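Local coordinates for chitosanase (Gynuella sunshinyii YC6258, PDB 6X2Q), which probably hydrolyses chitosan, as other family 46 glycoside hydrolases do, and holds glucosamine units of a chitosan oligosaccharide in its cleft, at residues Q2-I15 / P134-Q146. Numbering follows the deposited sequence.
Sequences QLTAQQRLLADQII and PLTLLALYDAIIQ. With GCS (2-amino-2-deoxy-beta-D-glucopyranose), chain C; GCS (2-amino-2-deoxy-beta-D-glucopyranose), chain B.
Helix 5-15 crosses helix 134-146 at -43°, with the two axes 10.6 Å apart at their closest and the backbones nearest where Ala11 meets Leu138. Ile15 is the knob of the inner end, set among Leu138, Tyr141, Asp142 and Ile145. Its CD1 lies 3.4 Å from CD2 of Tyr141, obliquely to the ring, and CG1 and CG2 rest against OD1 of Asp142, a carboxylate held by salt bridges to Arg210 and Arg188. In return Tyr141, whose ring leaves the helix with CG anti to the backbone N (chi1 177°), fits between Arg8, Ala11, Asp12 and Ile15. Arg8 NH2 gives OH of Tyr141 a weak, bent hydrogen bond of 2.9 Å, the guanidinium standing almost perpendicular to the ring. NE of Arg8 points nearly straight at OD1 of Asp12 (3.1 Å), and a water bridges this OD1 to the phenol oxygen, so charged pair, water and hydroxyl form one polar network beside the apolar seam. Phe119 packs against both residues, cation-pi with Arg8 and edge-to-face with Tyr141. Midway along the contact, the two methyls of Leu138 divide the work: CD1 meets CB of Ala11 at 3.6 Å, CD2 meets CD1 of Ile14. At the outer end CD2 of Leu3 packs on CD2 of Leu137 (3.6 Å), and the Gln7 amide brings NE2 to 3.4 Å from CG of Pro134. Reciprocal knobs-into-holes packing thus joins the N-terminal helix to a helix of the lysozyme-clan, family 46 fold that reaches the sugar cleft, where Ile145 and Gln146 line the pocket of the bound glucosamine units.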
loop_
_atom_site.group_PDB
_atom_site.type_symbol
_atom_site.label_atom_id
_atom_site.label_comp_id
_atom_site.label_asym_id
_atom_site.label_seq_id
_atom_site.Cartn_x
_atom_site.Cartn_y
_atom_site.Cartn_z
ATOM N N GLN A 2 11.795 -1.480 13.942
ATOM C CA GLN A 2 10.330 -1.674 14.099
ATOM C C GLN A 2 9.976 -3.098 13.672
ATOM O O GLN A 2 9.361 -3.781 14.440
ATOM C CB GLN A 2 9.538 -0.657 13.283
ATOM C CG GLN A 2 9.906 0.792 13.516
ATOM C CD GLN A 2 8.983 1.466 14.493
ATOM O OE1 GLN A 2 7.825 1.115 14.639
ATOM N NE2 GLN A 2 9.503 2.446 15.195
ATOM N N LEU A 3 10.371 -3.507 12.481
ATOM C CA LEU A 3 10.068 -4.860 12.034
ATOM C C LEU A 3 11.359 -5.633 11.780
ATOM O O LEU A 3 12.319 -5.098 11.205
ATOM C CB LEU A 3 9.201 -4.853 10.759
ATOM C CG LEU A 3 7.701 -4.509 10.897
ATOM C CD1 LEU A 3 7.008 -4.595 9.566
ATOM C CD2 LEU A 3 6.980 -5.400 11.936
ATOM N N THR A 4 11.363 -6.885 12.242
ATOM C CA THR A 4 12.365 -7.909 11.948
ATOM C C THR A 4 12.512 -8.110 10.432
ATOM O O THR A 4 11.615 -7.782 9.653
ATOM C CB THR A 4 11.929 -9.216 12.653
ATOM O OG1 THR A 4 12.320 -9.178 14.034
ATOM C CG2 THR A 4 12.455 -10.474 12.010
ATOM N N ALA A 5 13.621 -8.698 10.019
ATOM C CA ALA A 5 13.806 -9.015 8.589
ATOM C C ALA A 5 12.773 -10.062 8.181
ATOM O O ALA A 5 12.190 -9.894 7.146
ATOM C CB ALA A 5 15.206 -9.464 8.309
ATOM N N GLN A 6 12.559 -11.085 9.005
ATOM C CA GLN A 6 11.523 -12.104 8.708
ATOM C C GLN A 6 10.138 -11.439 8.757
ATOM O O GLN A 6 9.308 -11.787 7.933
ATOM C CB GLN A 6 11.595 -13.320 9.632
ATOM C CG GLN A 6 10.516 -14.367 9.363
ATOM C CD GLN A 6 10.607 -15.661 10.147
ATOM O OE1 GLN A 6 10.184 -15.757 11.288
ATOM N NE2 GLN A 6 11.132 -16.695 9.521
ATOM N N GLN A 7 9.918 -10.483 9.653
ATOM C CA GLN A 7 8.594 -9.820 9.751
ATOM C C GLN A 7 8.319 -8.912 8.542
ATOM O O GLN A 7 7.193 -8.865 8.123
ATOM C CB GLN A 7 8.447 -9.114 11.094
ATOM C CG GLN A 7 8.243 -10.061 12.258
ATOM C CD GLN A 7 8.325 -9.349 13.583
ATOM O OE1 GLN A 7 8.898 -8.289 13.700
ATOM N NE2 GLN A 7 7.728 -9.923 14.599
ATOM N N ARG A 8 9.356 -8.270 8.018
ATOM C CA ARG A 8 9.220 -7.380 6.847
ATOM C C ARG A 8 9.028 -8.212 5.580
ATOM O O ARG A 8 8.209 -7.835 4.765
ATOM C CB ARG A 8 10.401 -6.430 6.728
ATOM C CG ARG A 8 10.034 -5.085 6.124
ATOM C CD ARG A 8 10.165 -5.145 4.621
ATOM N NE ARG A 8 9.419 -4.208 3.818
ATOM C CZ ARG A 8 9.644 -2.921 3.790
ATOM N NH1 ARG A 8 10.573 -2.403 4.562
ATOM N NH2 ARG A 8 8.958 -2.154 2.979
ATOM N N LEU A 9 9.752 -9.311 5.436
ATOM C CA LEU A 9 9.533 -10.126 4.227
ATOM C C LEU A 9 8.099 -10.635 4.291
ATOM O O LEU A 9 7.444 -10.650 3.285
ATOM C CB LEU A 9 10.530 -11.278 4.207
ATOM C CG LEU A 9 9.942 -12.598 3.744
ATOM C CD1 LEU A 9 10.297 -12.856 2.300
ATOM C CD2 LEU A 9 10.395 -13.734 4.619
ATOM N N LEU A 10 7.682 -11.043 5.479
ATOM C CA LEU A 10 6.333 -11.504 5.762
ATOM C C LEU A 10 5.305 -10.431 5.405
ATOM O O LEU A 10 4.354 -10.691 4.663
ATOM C CB LEU A 10 6.243 -11.882 7.233
ATOM C CG LEU A 10 5.549 -13.139 7.736
ATOM C CD1 LEU A 10 5.803 -14.349 6.882
ATOM C CD2 LEU A 10 6.088 -13.383 9.112
ATOM N N ALA A 11 5.495 -9.212 5.914
ATOM C CA ALA A 11 4.611 -8.106 5.564
ATOM C C ALA A 11 4.507 -7.937 4.051
ATOM O O ALA A 11 3.403 -7.825 3.501
ATOM C CB ALA A 11 5.109 -6.817 6.215
ATOM N N ASP A 12 5.650 -7.939 3.358
ATOM C CA ASP A 12 5.636 -7.728 1.916
ATOM C C ASP A 12 4.896 -8.850 1.205
ATOM O O ASP A 12 4.162 -8.602 0.245
ATOM C CB ASP A 12 7.062 -7.610 1.372
ATOM C CG ASP A 12 7.746 -6.327 1.805
ATOM O OD1 ASP A 12 7.045 -5.418 2.306
ATOM O OD2 ASP A 12 8.985 -6.219 1.634
ATOM N N GLN A 13 5.084 -10.090 1.648
ATOM C CA GLN A 13 4.426 -11.194 0.959
ATOM C C GLN A 13 2.925 -11.186 1.217
ATOM O O GLN A 13 2.138 -11.532 0.328
ATOM C CB GLN A 13 5.055 -12.518 1.377
ATOM C CG GLN A 13 6.375 -12.732 0.668
ATOM C CD GLN A 13 7.136 -13.972 1.106
ATOM O OE1 GLN A 13 6.628 -14.826 1.834
ATOM N NE2 GLN A 13 8.372 -14.074 0.651
ATOM N N ILE A 14 2.515 -10.760 2.417
ATOM C CA ILE A 14 1.090 -10.691 2.758
ATOM C C ILE A 14 0.397 -9.609 1.940
ATOM O O ILE A 14 -0.667 -9.836 1.351
ATOM C CB ILE A 14 0.909 -10.436 4.270
ATOM C CG1 ILE A 14 1.375 -11.637 5.093
ATOM C CG2 ILE A 14 -0.529 -10.078 4.583
ATOM C CD1 ILE A 14 1.459 -11.351 6.592
ATOM N N ILE A 15 0.983 -8.405 1.912
ATOM C CA ILE A 15 0.393 -7.295 1.173
ATOM C C ILE A 15 0.381 -7.603 -0.311
ATOM O O ILE A 15 -0.558 -7.244 -1.035
ATOM C CB ILE A 15 1.153 -5.995 1.486
ATOM C CG1 ILE A 15 0.945 -5.653 2.960
ATOM C CG2 ILE A 15 0.728 -4.850 0.542
ATOM C CD1 ILE A 15 1.794 -4.508 3.443
ATOM N N PRO A 134 3.687 -6.255 16.155
ATOM C CA PRO A 134 3.969 -6.331 14.710
ATOM C C PRO A 134 2.723 -6.303 13.825
ATOM O O PRO A 134 2.758 -5.717 12.727
ATOM C CB PRO A 134 4.726 -7.654 14.594
ATOM C CG PRO A 134 5.434 -7.785 15.937
ATOM C CD PRO A 134 4.479 -7.220 16.948
ATOM N N LEU A 135 1.619 -6.914 14.282
ATOM C CA LEU A 135 0.385 -6.927 13.496
ATOM C C LEU A 135 -0.139 -5.512 13.274
ATOM O O LEU A 135 -0.593 -5.174 12.171
ATOM C CB LEU A 135 -0.680 -7.780 14.199
ATOM C CG LEU A 135 -2.056 -7.808 13.532
ATOM C CD1 LEU A 135 -1.936 -8.476 12.182
ATOM C CD2 LEU A 135 -3.085 -8.535 14.377
ATOM N N THR A 136 -0.094 -4.669 14.315
ATOM C CA THR A 136 -0.476 -3.266 14.153
ATOM C C THR A 136 0.399 -2.560 13.111
ATOM O O THR A 136 -0.099 -1.753 12.316
ATOM C CB THR A 136 -0.400 -2.553 15.504
ATOM O OG1 THR A 136 -1.095 -3.335 16.460
ATOM C CG2 THR A 136 -1.062 -1.173 15.465
ATOM N N LEU A 137 1.707 -2.853 13.098
ATOM C CA LEU A 137 2.591 -2.246 12.105
ATOM C C LEU A 137 2.215 -2.695 10.700
ATOM O O LEU A 137 2.198 -1.888 9.760
ATOM C CB LEU A 137 4.054 -2.600 12.407
ATOM C CG LEU A 137 4.825 -1.749 13.430
ATOM C CD1 LEU A 137 3.989 -1.411 14.655
ATOM C CD2 LEU A 137 6.138 -2.430 13.860
ATOM N N LEU A 138 1.915 -3.982 10.543
ATOM C CA LEU A 138 1.500 -4.490 9.251
ATOM C C LEU A 138 0.214 -3.804 8.801
ATOM O O LEU A 138 0.116 -3.331 7.663
ATOM C CB LEU A 138 1.329 -6.007 9.350
ATOM C CG LEU A 138 0.697 -6.675 8.132
ATOM C CD1 LEU A 138 1.594 -6.513 6.909
ATOM C CD2 LEU A 138 0.445 -8.138 8.425
ATOM N N ALA A 139 -0.752 -3.676 9.714
ATOM C CA ALA A 139 -2.025 -3.049 9.374
ATOM C C ALA A 139 -1.832 -1.596 8.975
ATOM O O ALA A 139 -2.477 -1.116 8.037
ATOM C CB ALA A 139 -2.989 -3.146 10.553
ATOM N N LEU A 140 -0.953 -0.874 9.675
ATOM C CA LEU A 140 -0.703 0.507 9.265
ATOM C C LEU A 140 0.013 0.568 7.927
ATOM O O LEU A 140 -0.219 1.492 7.137
ATOM C CB LEU A 140 0.117 1.240 10.323
ATOM C CG LEU A 140 -0.588 1.396 11.665
ATOM C CD1 LEU A 140 0.419 1.853 12.736
ATOM C CD2 LEU A 140 -1.752 2.352 11.566
ATOM N N TYR A 141 0.880 -0.402 7.657
ATOM C CA TYR A 141 1.669 -0.360 6.432
ATOM C C TYR A 141 0.804 -0.702 5.223
ATOM O O TYR A 141 0.878 -0.036 4.179
ATOM C CB TYR A 141 2.837 -1.320 6.566
ATOM C CG TYR A 141 3.723 -1.460 5.356
ATOM C CD1 TYR A 141 4.104 -0.361 4.598
ATOM C CD2 TYR A 141 4.210 -2.710 4.996
ATOM C CE1 TYR A 141 4.941 -0.517 3.501
ATOM C CE2 TYR A 141 5.032 -2.879 3.924
ATOM C CZ TYR A 141 5.398 -1.786 3.173
ATOM O OH TYR A 141 6.223 -1.995 2.096
ATOM N N ASP A 142 -0.033 -1.732 5.362
ATOM C CA ASP A 142 -0.976 -2.070 4.310
ATOM C C ASP A 142 -1.942 -0.926 4.058
ATOM O O ASP A 142 -2.243 -0.610 2.905
ATOM C CB ASP A 142 -1.737 -3.339 4.683
ATOM C CG ASP A 142 -2.651 -3.811 3.568
ATOM O OD1 ASP A 142 -2.108 -4.156 2.496
ATOM O OD2 ASP A 142 -3.899 -3.836 3.752
ATOM N N ALA A 143 -2.435 -0.284 5.125
ATOM C CA ALA A 143 -3.362 0.830 4.939
ATOM C C ALA A 143 -2.679 2.023 4.272
ATOM O O ALA A 143 -3.282 2.700 3.427
ATOM C CB ALA A 143 -3.989 1.238 6.282
ATOM N N ILE A 144 -1.425 2.312 4.629
ATOM C CA ILE A 144 -0.802 3.466 3.983
ATOM C C ILE A 144 -0.631 3.210 2.487
ATOM O O ILE A 144 -0.737 4.135 1.679
ATOM C CB ILE A 144 0.535 3.850 4.664
ATOM C CG1 ILE A 144 0.780 5.361 4.544
ATOM C CG2 ILE A 144 1.702 3.093 4.071
ATOM C CD1 ILE A 144 1.976 5.863 5.313
ATOM N N ILE A 145 -0.438 1.954 2.088
ATOM C CA ILE A 145 -0.195 1.659 0.680
ATOM C C ILE A 145 -1.459 1.859 -0.149
ATOM O O ILE A 145 -1.414 2.430 -1.249
ATOM C CB ILE A 145 0.361 0.235 0.531
ATOM C CG1 ILE A 145 1.853 0.221 0.888
ATOM C CG2 ILE A 145 0.119 -0.297 -0.901
ATOM C CD1 ILE A 145 2.380 -1.147 1.157
ATOM N N GLN A 146 -2.605 1.394 0.366
ATOM C CA GLN A 146 -3.868 1.460 -0.358
ATOM C C GLN A 146 -4.533 2.825 -0.203
ATOM O O GLN A 146 -5.101 3.347 -1.160
ATOM C CB GLN A 146 -4.803 0.341 0.129
ATOM C CG GLN A 146 -6.189 0.344 -0.525
ATOM C CD GLN A 146 -7.040 -0.875 -0.186
ATOM O OE1 GLN A 146 -7.071 -1.348 0.950
ATOM N NE2 GLN A 146 -7.762 -1.370 -1.180
HETATM C C1 GCS C . -4.994 0.803 -6.355
HETATM C C2 GCS C . -6.102 1.389 -5.319
HETATM C C3 GCS C . -5.222 2.511 -4.576
HETATM C C4 GCS C . -3.735 2.173 -4.209
HETATM C C5 GCS C . -2.802 1.225 -4.981
HETATM C C6 GCS C . -2.106 0.622 -4.109
HETATM N N2 GCS C . -7.229 1.863 -5.894
HETATM O O1 GCS C . -5.678 -0.261 -6.879
HETATM O O3 GCS C . -5.859 2.530 -3.281
HETATM O O5 GCS C . -3.773 0.459 -5.805
HETATM O O6 GCS C . -1.611 -0.629 -4.615
HETATM C C1 GCS B . -2.562 4.594 -3.849
HETATM C C2 GCS B . -1.489 5.551 -4.328
HETATM C C3 GCS B . -1.248 6.587 -3.268
HETATM C C4 GCS B . -2.511 7.370 -2.949
HETATM C C5 GCS B . -3.625 6.323 -2.856
HETATM C C6 GCS B . -5.026 6.839 -2.682
HETATM N N2 GCS B . -0.283 4.927 -4.736
HETATM O O1 GCS B . -2.946 3.537 -4.727
HETATM O O3 GCS B . -0.295 7.432 -3.775
HETATM O O4 GCS B . -2.302 8.276 -2.236
HETATM O O5 GCS B . -3.653 5.423 -3.935
HETATM O O6 GCS B . -5.287 7.976 -3.436
HETATM O O HOH W 1 5.379 -3.858 0.227
#